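Local coordinates for protein citrate synthase (Pyrobaculum aerophilum, PDB 2IBP) that probably catalyses the condensation of oxaloacetate with acetyl-CoA and water to give citrate and CoA, as a homodimer of mainly helical chains, at residues A[267-272]-A[327-332]; A[255-260]-A[358-363]; A[204-209]-A[299-304]. All coordinates share one frame; numbering follows the deposited sequence. Where two conformers were deposited one is given.

From the N terminus, the chain first passes 204-209, which waits until 299-304 to close the loop of contact 3. Inside that loop begin 255-260 and then 267-272, the opening halves of contacts 2 and 1; both close only after 299-304, so each crosses contact 3. Contact 1, closed by 327-332, is nested within contact 2, closed by 358-363. Contact 1 ties two helices near the periphery, whereas contacts 2 and 3 probably join the small and large domains of the citrate synthase fold. A salt bridge from Lys303 to Glu327 links contacts 3 and 1, and Ile204 packs on Ile358 between contacts 3 and 2.

Contact 1 (A[267-272]-A[327-332]); sequences AKAKEI and EQEVLS
Glu329 lies against Ala269 and Lys270 of helix 269-276 with its aliphatic part, and everything that passes between the two segments goes through this one side chain. Its CG rests 4.0 Å from Ala269 CB and 3.9 Å from the backbone N of Lys270, so the methylene fills the angle between the alanine methyl and the helix backbone. This is the close-packed half: Ala269 is buried, and the two backbones come near enough to put Lys270 CA 6.0 Å from Glu329 CA.

The other half is looser. Glu329 bends at its second torsion (chi2 -61°), which swings the carboxylate off the alanine and alongside the base of Lys270. Within the two segments OE1 meets methylenes, the nearest being Lys270 CG at 3.8 Å, while CD stands over the CA and CB of the same lysine. Lys270 holds its CG opposite its own amide nitrogen (chi1 -166°) and then runs out fully extended, so the ammonium leads away from the contact. Lys270 NZ ends 5.4 Å from Glu329 OE1, too far for a salt bridge, although the opposite charges probably still attract each other weakly across this exposed side. No hydrogen bond joins the segments.

Deeper in, Ala269 also touches Ala325 and Ile326 one turn earlier on helix 319-332, and Val273, one turn on from Ala269, meets Glu329 and Val330. Helix 269-276 thus lies against the C-terminal turns of helix 319-332, with Leu284 of a loop touching both Ile272 and Val330.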
loop_
_atom_site.group_PDB
_atom_site.type_symbol
_atom_site.label_atom_id
_atom_site.label_comp_id
_atom_site.label_asym_id
_atom_site.label_seq_id
_atom_site.Cartn_x
_atom_site.Cartn_y
_atom_site.Cartn_z
ATOM N N ALA A 267 -14.294 -4.435 40.918
ATOM C CA ALA A 267 -13.601 -4.924 42.117
ATOM C C ALA A 267 -12.269 -5.623 41.788
ATOM O O ALA A 267 -11.368 -5.699 42.640
ATOM C CB ALA A 267 -14.508 -5.879 42.881
ATOM N N LYS A 268 -12.151 -6.137 40.565
ATOM C CA LYS A 268 -10.943 -6.819 40.135
ATOM C C LYS A 268 -9.823 -5.885 39.689
ATOM O O LYS A 268 -8.697 -6.328 39.461
ATOM C CB LYS A 268 -11.244 -7.766 38.994
ATOM C CG LYS A 268 -12.099 -8.961 39.327
ATOM C CD LYS A 268 -12.364 -9.684 38.036
ATOM C CE LYS A 268 -13.196 -10.915 38.168
ATOM N NZ LYS A 268 -13.454 -11.457 36.792
ATOM N N ALA A 269 -10.105 -4.590 39.614
ATOM C CA ALA A 269 -9.108 -3.635 39.132
ATOM C C ALA A 269 -7.754 -3.738 39.849
ATOM O O ALA A 269 -6.694 -3.811 39.212
ATOM C CB ALA A 269 -9.652 -2.228 39.221
ATOM N N LYS A 270 -7.773 -3.778 41.175
ATOM C CA LYS A 270 -6.527 -3.818 41.913
ATOM C C LYS A 270 -5.706 -5.065 41.608
ATOM O O LYS A 270 -4.506 -4.972 41.355
ATOM C CB LYS A 270 -6.774 -3.670 43.414
ATOM C CG LYS A 270 -5.509 -3.363 44.185
ATOM C CD LYS A 270 -5.821 -2.877 45.602
ATOM C CE LYS A 270 -4.550 -2.509 46.365
ATOM N NZ LYS A 270 -4.860 -1.945 47.716
ATOM N N GLU A 271 -6.345 -6.227 41.592
ATOM C CA GLU A 271 -5.602 -7.457 41.338
ATOM C C GLU A 271 -5.105 -7.531 39.899
ATOM O O GLU A 271 -4.017 -8.040 39.638
ATOM C CB GLU A 271 -6.424 -8.687 41.730
ATOM C CG GLU A 271 -7.576 -9.009 40.816
ATOM C CD GLU A 271 -8.660 -9.833 41.483
ATOM O OE1 GLU A 271 -9.131 -9.404 42.568
ATOM O OE2 GLU A 271 -9.147 -10.803 40.845
ATOM N N ILE A 272 -5.895 -7.008 38.969
ATOM C CA ILE A 272 -5.506 -6.998 37.554
ATOM C C ILE A 272 -4.283 -6.113 37.335
ATOM O O ILE A 272 -3.335 -6.502 36.648
ATOM C CB ILE A 272 -6.667 -6.491 36.661
ATOM C CG1 ILE A 272 -7.817 -7.491 36.676
ATOM C CG2 ILE A 272 -6.204 -6.322 35.213
ATOM C CD1 ILE A 272 -9.092 -6.922 36.109
ATOM N N GLU A 327 -8.092 2.338 35.545
ATOM C CA GLU A 327 -7.327 3.561 35.365
ATOM C C GLU A 327 -6.813 4.107 36.696
ATOM O O GLU A 327 -5.645 4.450 36.819
ATOM C CB GLU A 327 -8.174 4.639 34.678
ATOM C CG GLU A 327 -7.365 5.866 34.336
ATOM C CD GLU A 327 -8.112 7.152 34.580
ATOM O OE1 GLU A 327 -8.884 7.221 35.560
ATOM O OE2 GLU A 327 -7.835 8.133 33.868
ATOM N N GLN A 328 -7.692 4.185 37.695
ATOM C CA GLN A 328 -7.310 4.700 39.005
ATOM C C GLN A 328 -6.168 3.900 39.629
ATOM O O GLN A 328 -5.194 4.474 40.132
ATOM C CB GLN A 328 -8.529 4.737 39.915
ATOM C CG GLN A 328 -9.558 5.766 39.447
ATOM C CD GLN A 328 -10.921 5.604 40.096
ATOM O OE1 GLN A 328 -11.901 6.209 39.656
ATOM N NE2 GLN A 328 -11.001 4.758 41.119
ATOM N N GLU A 329 -6.223 2.584 39.470
ATOM C CA GLU A 329 -5.181 1.719 40.003
ATOM C C GLU A 329 -3.869 1.932 39.266
ATOM O O GLU A 329 -2.807 2.056 39.889
ATOM C CB GLU A 329 -5.617 0.254 39.962
ATOM C CG GLU A 329 -6.786 -0.041 40.896
ATOM C CD GLU A 329 -6.465 0.240 42.368
ATOM O OE1 GLU A 329 -5.282 0.133 42.766
ATOM O OE2 GLU A 329 -7.408 0.522 43.137
ATOM N N VAL A 330 -3.948 2.046 37.944
ATOM C CA VAL A 330 -2.756 2.293 37.137
ATOM C C VAL A 330 -2.079 3.610 37.543
ATOM O O VAL A 330 -0.855 3.669 37.694
ATOM C CB VAL A 330 -3.081 2.333 35.631
ATOM C CG1 VAL A 330 -1.952 3.027 34.852
ATOM C CG2 VAL A 330 -3.373 0.943 35.108
ATOM N N LEU A 331 -2.881 4.646 37.764
ATOM C CA LEU A 331 -2.344 5.966 38.102
ATOM C C LEU A 331 -1.785 6.067 39.526
ATOM O O LEU A 331 -0.950 6.932 39.807
ATOM C CB LEU A 331 -3.414 7.042 37.891
ATOM C CG LEU A 331 -3.909 7.237 36.454
ATOM C CD1 LEU A 331 -5.011 8.290 36.417
ATOM C CD2 LEU A 331 -2.760 7.635 35.541
ATOM N N SER A 332 -2.239 5.190 40.417
ATOM C CA SER A 332 -1.801 5.213 41.817
ATOM C C SER A 332 -0.704 4.198 42.120
ATOM O O SER A 332 -0.122 4.214 43.202
ATOM C CB SER A 332 -2.989 4.947 42.742
ATOM O OG SER A 332 -3.503 3.634 42.559
#

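Contact 2 (A[255-260]-A[358-363]); sequences MAVRNY and IPYEYF. With ACT (acetate ion), chain C.
The backbone N-H of Tyr360 donates a hydrogen bond to the acetate O, 2.9 Å from Tyr360 N and nearly straight (167°), and the ring of the same residue reaches across to Val257 and Arg258 on helix 252-263. The acetate, probably left from the crystallisation liquor, lays its methyl 3.6 Å above the centre of one ring face. On the opposite face comes the arginine. Its chain is extended from CG to NE, and the guanidinium tilts by 33° from the ring plane, so the two groups overlap without lying flat on each other. The overlap is off the ring centre: Tyr360 CE2 sits over the middle of the guanidinium, and Arg258 NH2 comes within 3.1 Å of Tyr360 CD2. In this crystal the ring thus lies between the acetate methyl and the guanidinium.

The loop 358-363 leaves helix 349-356 and leads into helix 363-382, and in the two-domain fold of citrate synthases it probably belongs to the large domain while helix 252-263 belongs to the small one.

Arg258 owes its position partly to its own helix, since NE forms a salt bridge with Glu254 OE2, one turn back. At the rim of the tyrosine, Val257 CG1 approaches in the ring plane, 3.6 Å from Tyr360 OH and 3.9 Å from Tyr360 CE1. Phe363 CE2 also meets this ring in its plane, and Phe363 turns one face to Tyr360 CA. Val257 also touches Ile351 and Tyr354 of helix 349-356.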
loop_
_atom_site.group_PDB
_atom_site.type_symbol
_atom_site.label_atom_id
_atom_site.label_comp_id
_atom_site.label_asym_id
_atom_site.label_seq_id
_atom_site.Cartn_x
_atom_site.Cartn_y
_atom_site.Cartn_z
ATOM N N MET A 255 -10.201 -4.674 21.706
ATOM C CA MET A 255 -9.757 -5.660 22.686
ATOM C C MET A 255 -9.916 -5.150 24.109
ATOM O O MET A 255 -10.231 -5.937 25.017
ATOM C CB MET A 255 -8.330 -6.117 22.401
ATOM C CG MET A 255 -8.171 -6.792 21.027
ATOM S SD MET A 255 -9.459 -8.005 20.652
ATOM C CE MET A 255 -9.396 -9.058 22.103
ATOM N N ALA A 256 -9.716 -3.846 24.312
ATOM C CA ALA A 256 -9.905 -3.256 25.643
ATOM C C ALA A 256 -11.346 -3.501 26.088
ATOM O O ALA A 256 -11.589 -3.960 27.204
ATOM C CB ALA A 256 -9.603 -1.760 25.623
ATOM N N VAL A 257 -12.306 -3.206 25.208
ATOM C CA VAL A 257 -13.725 -3.409 25.518
ATOM C C VAL A 257 -14.065 -4.870 25.778
ATOM O O VAL A 257 -14.722 -5.184 26.764
ATOM C CB VAL A 257 -14.650 -2.799 24.449
ATOM C CG1 VAL A 257 -16.085 -3.292 24.612
ATOM C CG2 VAL A 257 -14.582 -1.278 24.530
ATOM N N ARG A 258 -13.613 -5.768 24.909
ATOM C CA ARG A 258 -13.836 -7.191 25.148
ATOM C C ARG A 258 -13.257 -7.603 26.504
ATOM O O ARG A 258 -13.831 -8.425 27.190
ATOM C CB ARG A 258 -13.188 -8.028 24.054
ATOM C CG ARG A 258 -13.846 -7.886 22.707
ATOM C CD ARG A 258 -13.174 -8.798 21.719
ATOM N NE ARG A 258 -13.784 -8.746 20.404
ATOM C CZ ARG A 258 -14.825 -9.477 20.026
ATOM N NH1 ARG A 258 -15.439 -10.277 20.891
ATOM N NH2 ARG A 258 -15.267 -9.393 18.777
ATOM N N ASN A 259 -12.092 -7.066 26.856
ATOM C CA ASN A 259 -11.471 -7.363 28.138
ATOM C C ASN A 259 -12.301 -6.851 29.289
ATOM O O ASN A 259 -12.435 -7.538 30.310
ATOM C CB ASN A 259 -10.069 -6.781 28.237
ATOM C CG ASN A 259 -9.056 -7.552 27.415
ATOM O OD1 ASN A 259 -9.348 -8.629 26.890
ATOM N ND2 ASN A 259 -7.826 -7.052 27.390
ATOM N N TYR A 260 -12.819 -5.628 29.170
ATOM C CA TYR A 260 -13.647 -5.079 30.237
ATOM C C TYR A 260 -14.878 -5.962 30.410
ATOM O O TYR A 260 -15.300 -6.213 31.535
ATOM C CB TYR A 260 -14.076 -3.621 29.985
ATOM C CG TYR A 260 -12.933 -2.647 29.790
ATOM C CD1 TYR A 260 -11.798 -2.700 30.590
ATOM C CD2 TYR A 260 -13.043 -1.590 28.881
ATOM C CE1 TYR A 260 -10.760 -1.776 30.435
ATOM C CE2 TYR A 260 -12.002 -0.679 28.706
ATOM C CZ TYR A 260 -10.872 -0.781 29.483
ATOM O OH TYR A 260 -9.826 0.097 29.311
ATOM N N ILE A 358 -22.208 0.395 17.455
ATOM C CA ILE A 358 -21.278 0.234 16.339
ATOM C C ILE A 358 -20.574 -1.096 16.552
ATOM O O ILE A 358 -19.970 -1.326 17.613
ATOM C CB ILE A 358 -20.239 1.349 16.315
ATOM C CG1 ILE A 358 -20.944 2.701 16.075
ATOM C CG2 ILE A 358 -19.148 1.044 15.264
ATOM C CD1 ILE A 358 -20.045 3.900 16.199
ATOM N N PRO A 359 -20.723 -2.025 15.592
ATOM C CA PRO A 359 -20.054 -3.319 15.756
ATOM C C PRO A 359 -18.529 -3.176 15.818
ATOM O O PRO A 359 -17.954 -2.276 15.210
ATOM C CB PRO A 359 -20.498 -4.113 14.521
ATOM C CG PRO A 359 -21.707 -3.433 14.051
ATOM C CD PRO A 359 -21.500 -1.973 14.351
ATOM N N TYR A 360 -17.874 -4.103 16.499
ATOM C CA TYR A 360 -16.430 -4.041 16.665
ATOM C C TYR A 360 -15.683 -3.902 15.344
ATOM O O TYR A 360 -14.667 -3.191 15.269
ATOM C CB TYR A 360 -15.915 -5.326 17.305
ATOM C CG TYR A 360 -16.327 -5.532 18.735
ATOM C CD1 TYR A 360 -15.980 -4.608 19.707
ATOM C CD2 TYR A 360 -16.897 -6.726 19.137
ATOM C CE1 TYR A 360 -16.274 -4.831 21.046
ATOM C CE2 TYR A 360 -17.201 -6.957 20.474
ATOM C CZ TYR A 360 -16.880 -6.012 21.420
ATOM O OH TYR A 360 -17.191 -6.227 22.753
ATOM N N GLU A 361 -16.128 -4.636 14.335
ATOM C CA GLU A 361 -15.449 -4.648 13.047
ATOM C C GLU A 361 -15.488 -3.297 12.333
ATOM O O GLU A 361 -14.770 -3.100 11.356
ATOM C CB GLU A 361 -15.982 -5.762 12.145
ATOM C CG GLU A 361 -17.463 -5.683 11.782
ATOM C CD GLU A 361 -18.421 -6.350 12.783
ATOM O OE1 GLU A 361 -18.047 -6.666 13.937
ATOM O OE2 GLU A 361 -19.587 -6.565 12.379
ATOM N N TYR A 362 -16.311 -2.374 12.837
ATOM C CA TYR A 362 -16.379 -1.011 12.271
ATOM C C TYR A 362 -15.512 -0.015 13.039
ATOM O O TYR A 362 -15.385 1.139 12.639
ATOM C CB TYR A 362 -17.815 -0.517 12.106
ATOM C CG TYR A 362 -18.533 -1.267 11.013
ATOM C CD1 TYR A 362 -18.425 -0.866 9.675
ATOM C CD2 TYR A 362 -19.150 -2.478 11.270
ATOM C CE1 TYR A 362 -18.989 -1.591 8.671
ATOM C CE2 TYR A 362 -19.695 -3.230 10.261
ATOM C CZ TYR A 362 -19.589 -2.803 8.948
ATOM O OH TYR A 362 -20.126 -3.561 7.929
ATOM N N PHE A 363 -14.879 -0.449 14.127
ATOM C CA PHE A 363 -14.020 0.448 14.907
ATOM C C PHE A 363 -12.859 0.964 14.063
ATOM O O PHE A 363 -12.589 2.177 14.029
ATOM C CB PHE A 363 -13.455 -0.265 16.152
ATOM C CG PHE A 363 -14.439 -0.410 17.292
ATOM C CD1 PHE A 363 -15.812 -0.437 17.072
ATOM C CD2 PHE A 363 -13.969 -0.688 18.577
ATOM C CE1 PHE A 363 -16.705 -0.617 18.137
ATOM C CE2 PHE A 363 -14.857 -0.868 19.628
ATOM C CZ PHE A 363 -16.216 -0.831 19.403
HETATM C C ACT C . -20.157 -6.140 18.638
HETATM O O ACT C . -19.669 -6.146 17.479
HETATM O OXT ACT C . -20.652 -7.220 19.039
HETATM C CH3 ACT C . -20.139 -4.918 19.514
#

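Contact 3 (A[204-209]-A[299-304]); sequences IDLYLI and AKIFKE
Leu206 swings its CG away from its own amide nitrogen (chi1 -176°), which carries both methyls across to helix 297-313; there Phe302, with an off-staggered chi1 of -149°, turns its ring back to meet them. Leu206 CD1 meets Ile301 CG2 at 3.8 Å. Leu206 CD2 wedges between that methyl and the phenyl ring, 3.7 Å from Phe302 CD1, coming obliquely to the ring as leucine and phenylalanine pass alongside, pointing opposite ways. With an alanine here, a gap would probably open opposite Ile301 and Phe302, between the two helices, and the phenyl ring would lose the contact that helps to fix its rotation.

Farther round the helix, Phe302 CE1 reaches Tyr207 CB at 3.9 Å, and Phe302 CZ stands at the edge of the tyrosine ring, near its plane. No hydrogen bond crosses the contact; its side-chain contacts are apolar, and Leu206, Tyr207 and Phe302 are buried. Tyr207 also stacks on His211, and Ser349 of helix 349-356 touches both Tyr207 and Phe302.

The axes of 204-209 and 299-304 run antiparallel (174°) and pass 10.7 Å apart, a helix pair that probably bridges the large and small domains of the citrate synthase fold. The predicted active-site residue Asp346 has its side chain about 6 Å from that of Tyr207, and Glu304, seen to bind magnesium in this protein though not in this chain, lies on the same short segment as Phe302.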
loop_
_atom_site.group_PDB
_atom_site.type_symbol
_atom_site.label_atom_id
_atom_site.label_comp_id
_atom_site.label_asym_id
_atom_site.label_seq_id
_atom_site.Cartn_x
_atom_site.Cartn_y
_atom_site.Cartn_z
ATOM N N ILE A 204 -18.679 11.147 18.010
ATOM C CA ILE A 204 -18.088 10.812 16.712
ATOM C C ILE A 204 -17.208 11.969 16.244
ATOM O O ILE A 204 -16.058 11.768 15.845
ATOM C CB ILE A 204 -19.149 10.444 15.658
ATOM C CG1 ILE A 204 -19.886 9.163 16.079
ATOM C CG2 ILE A 204 -18.496 10.257 14.268
ATOM C CD1 ILE A 204 -18.991 7.932 16.227
ATOM N N ASP A 205 -17.718 13.189 16.321
ATOM C CA ASP A 205 -16.935 14.353 15.889
ATOM C C ASP A 205 -15.623 14.431 16.674
ATOM O O ASP A 205 -14.552 14.644 16.099
ATOM C CB ASP A 205 -17.727 15.638 16.112
ATOM C CG ASP A 205 -17.170 16.816 15.328
ATOM O OD1 ASP A 205 -16.812 16.628 14.152
ATOM O OD2 ASP A 205 -17.218 17.955 15.834
ATOM N N LEU A 206 -15.712 14.262 17.992
ATOM C CA LEU A 206 -14.535 14.313 18.844
ATOM C C LEU A 206 -13.552 13.222 18.453
ATOM O O LEU A 206 -12.362 13.470 18.299
ATOM C CB LEU A 206 -14.925 14.162 20.312
ATOM C CG LEU A 206 -13.782 14.285 21.306
ATOM C CD1 LEU A 206 -13.073 15.643 21.166
ATOM C CD2 LEU A 206 -14.355 14.086 22.732
ATOM N N TYR A 207 -14.054 12.005 18.284
ATOM C CA TYR A 207 -13.186 10.900 17.903
ATOM C C TYR A 207 -12.463 11.227 16.593
ATOM O O TYR A 207 -11.257 11.018 16.464
ATOM C CB TYR A 207 -13.992 9.620 17.738
ATOM C CG TYR A 207 -13.119 8.448 17.343
ATOM C CD1 TYR A 207 -12.579 7.598 18.304
ATOM C CD2 TYR A 207 -12.766 8.247 16.020
ATOM C CE1 TYR A 207 -11.746 6.566 17.937
ATOM C CE2 TYR A 207 -11.931 7.231 15.660
ATOM C CZ TYR A 207 -11.421 6.405 16.617
ATOM O OH TYR A 207 -10.576 5.397 16.239
ATOM N N LEU A 208 -13.204 11.790 15.647
ATOM C CA LEU A 208 -12.625 12.105 14.350
ATOM C C LEU A 208 -11.534 13.155 14.505
ATOM O O LEU A 208 -10.488 13.074 13.878
ATOM C CB LEU A 208 -13.689 12.550 13.351
ATOM C CG LEU A 208 -14.728 11.528 12.919
ATOM C CD1 LEU A 208 -15.736 12.166 12.003
ATOM C CD2 LEU A 208 -14.131 10.292 12.274
ATOM N N ILE A 209 -11.792 14.180 15.306
ATOM C CA ILE A 209 -10.760 15.175 15.546
ATOM C C ILE A 209 -9.532 14.530 16.174
ATOM O O ILE A 209 -8.405 14.733 15.745
ATOM C CB ILE A 209 -11.264 16.258 16.530
ATOM C CG1 ILE A 209 -12.360 17.081 15.852
ATOM C CG2 ILE A 209 -10.100 17.126 17.023
ATOM C CD1 ILE A 209 -13.069 18.054 16.777
ATOM N N ALA A 299 -6.559 10.624 25.108
ATOM C CA ALA A 299 -7.250 9.738 26.056
ATOM C C ALA A 299 -7.957 10.537 27.143
ATOM O O ALA A 299 -9.104 10.236 27.499
ATOM C CB ALA A 299 -6.257 8.744 26.672
ATOM N N LYS A 300 -7.292 11.579 27.623
ATOM C CA LYS A 300 -7.838 12.435 28.683
ATOM C C LYS A 300 -9.148 13.068 28.211
ATOM O O LYS A 300 -10.165 13.055 28.907
ATOM C CB LYS A 300 -6.825 13.505 29.066
ATOM C CG LYS A 300 -7.250 14.349 30.252
ATOM C CD LYS A 300 -6.087 15.156 30.825
ATOM C CE LYS A 300 -5.023 14.253 31.462
ATOM N NZ LYS A 300 -3.827 15.011 31.953
ATOM N N ILE A 301 -9.120 13.566 26.983
ATOM C CA ILE A 301 -10.274 14.200 26.400
ATOM C C ILE A 301 -11.387 13.205 26.125
ATOM O O ILE A 301 -12.556 13.463 26.422
ATOM C CB ILE A 301 -9.898 14.898 25.076
ATOM C CG1 ILE A 301 -8.850 15.986 25.328
ATOM C CG2 ILE A 301 -11.121 15.484 24.395
ATOM C CD1 ILE A 301 -8.192 16.519 24.067
ATOM N N PHE A 302 -11.043 12.060 25.547
ATOM C CA PHE A 302 -12.081 11.108 25.199
ATOM C C PHE A 302 -12.697 10.447 26.430
ATOM O O PHE A 302 -13.879 10.116 26.431
ATOM C CB PHE A 302 -11.630 10.103 24.155
ATOM C CG PHE A 302 -12.749 9.650 23.283
ATOM C CD1 PHE A 302 -13.324 10.525 22.378
ATOM C CD2 PHE A 302 -13.285 8.395 23.414
ATOM C CE1 PHE A 302 -14.386 10.147 21.607
ATOM C CE2 PHE A 302 -14.326 7.999 22.621
ATOM C CZ PHE A 302 -14.881 8.883 21.709
ATOM N N LYS A 303 -11.899 10.289 27.479
ATOM C CA LYS A 303 -12.397 9.780 28.762
ATOM C C LYS A 303 -13.551 10.661 29.259
ATOM O O LYS A 303 -14.603 10.176 29.655
ATOM C CB LYS A 303 -11.294 9.833 29.804
ATOM C CG LYS A 303 -11.780 9.497 31.196
ATOM C CD LYS A 303 -10.714 9.762 32.225
ATOM C CE LYS A 303 -11.224 9.393 33.607
ATOM N NZ LYS A 303 -10.247 9.763 34.657
ATOM N N GLU A 304 -13.343 11.973 29.213
ATOM C CA GLU A 304 -14.359 12.912 29.675
ATOM C C GLU A 304 -15.617 12.861 28.828
ATOM O O GLU A 304 -16.714 12.987 29.337
ATOM C CB GLU A 304 -13.804 14.322 29.810
ATOM C CG GLU A 304 -12.789 14.407 30.931
ATOM C CD GLU A 304 -13.353 13.876 32.254
ATOM O OE1 GLU A 304 -14.519 14.198 32.586
ATOM O OE2 GLU A 304 -12.649 13.117 32.942
#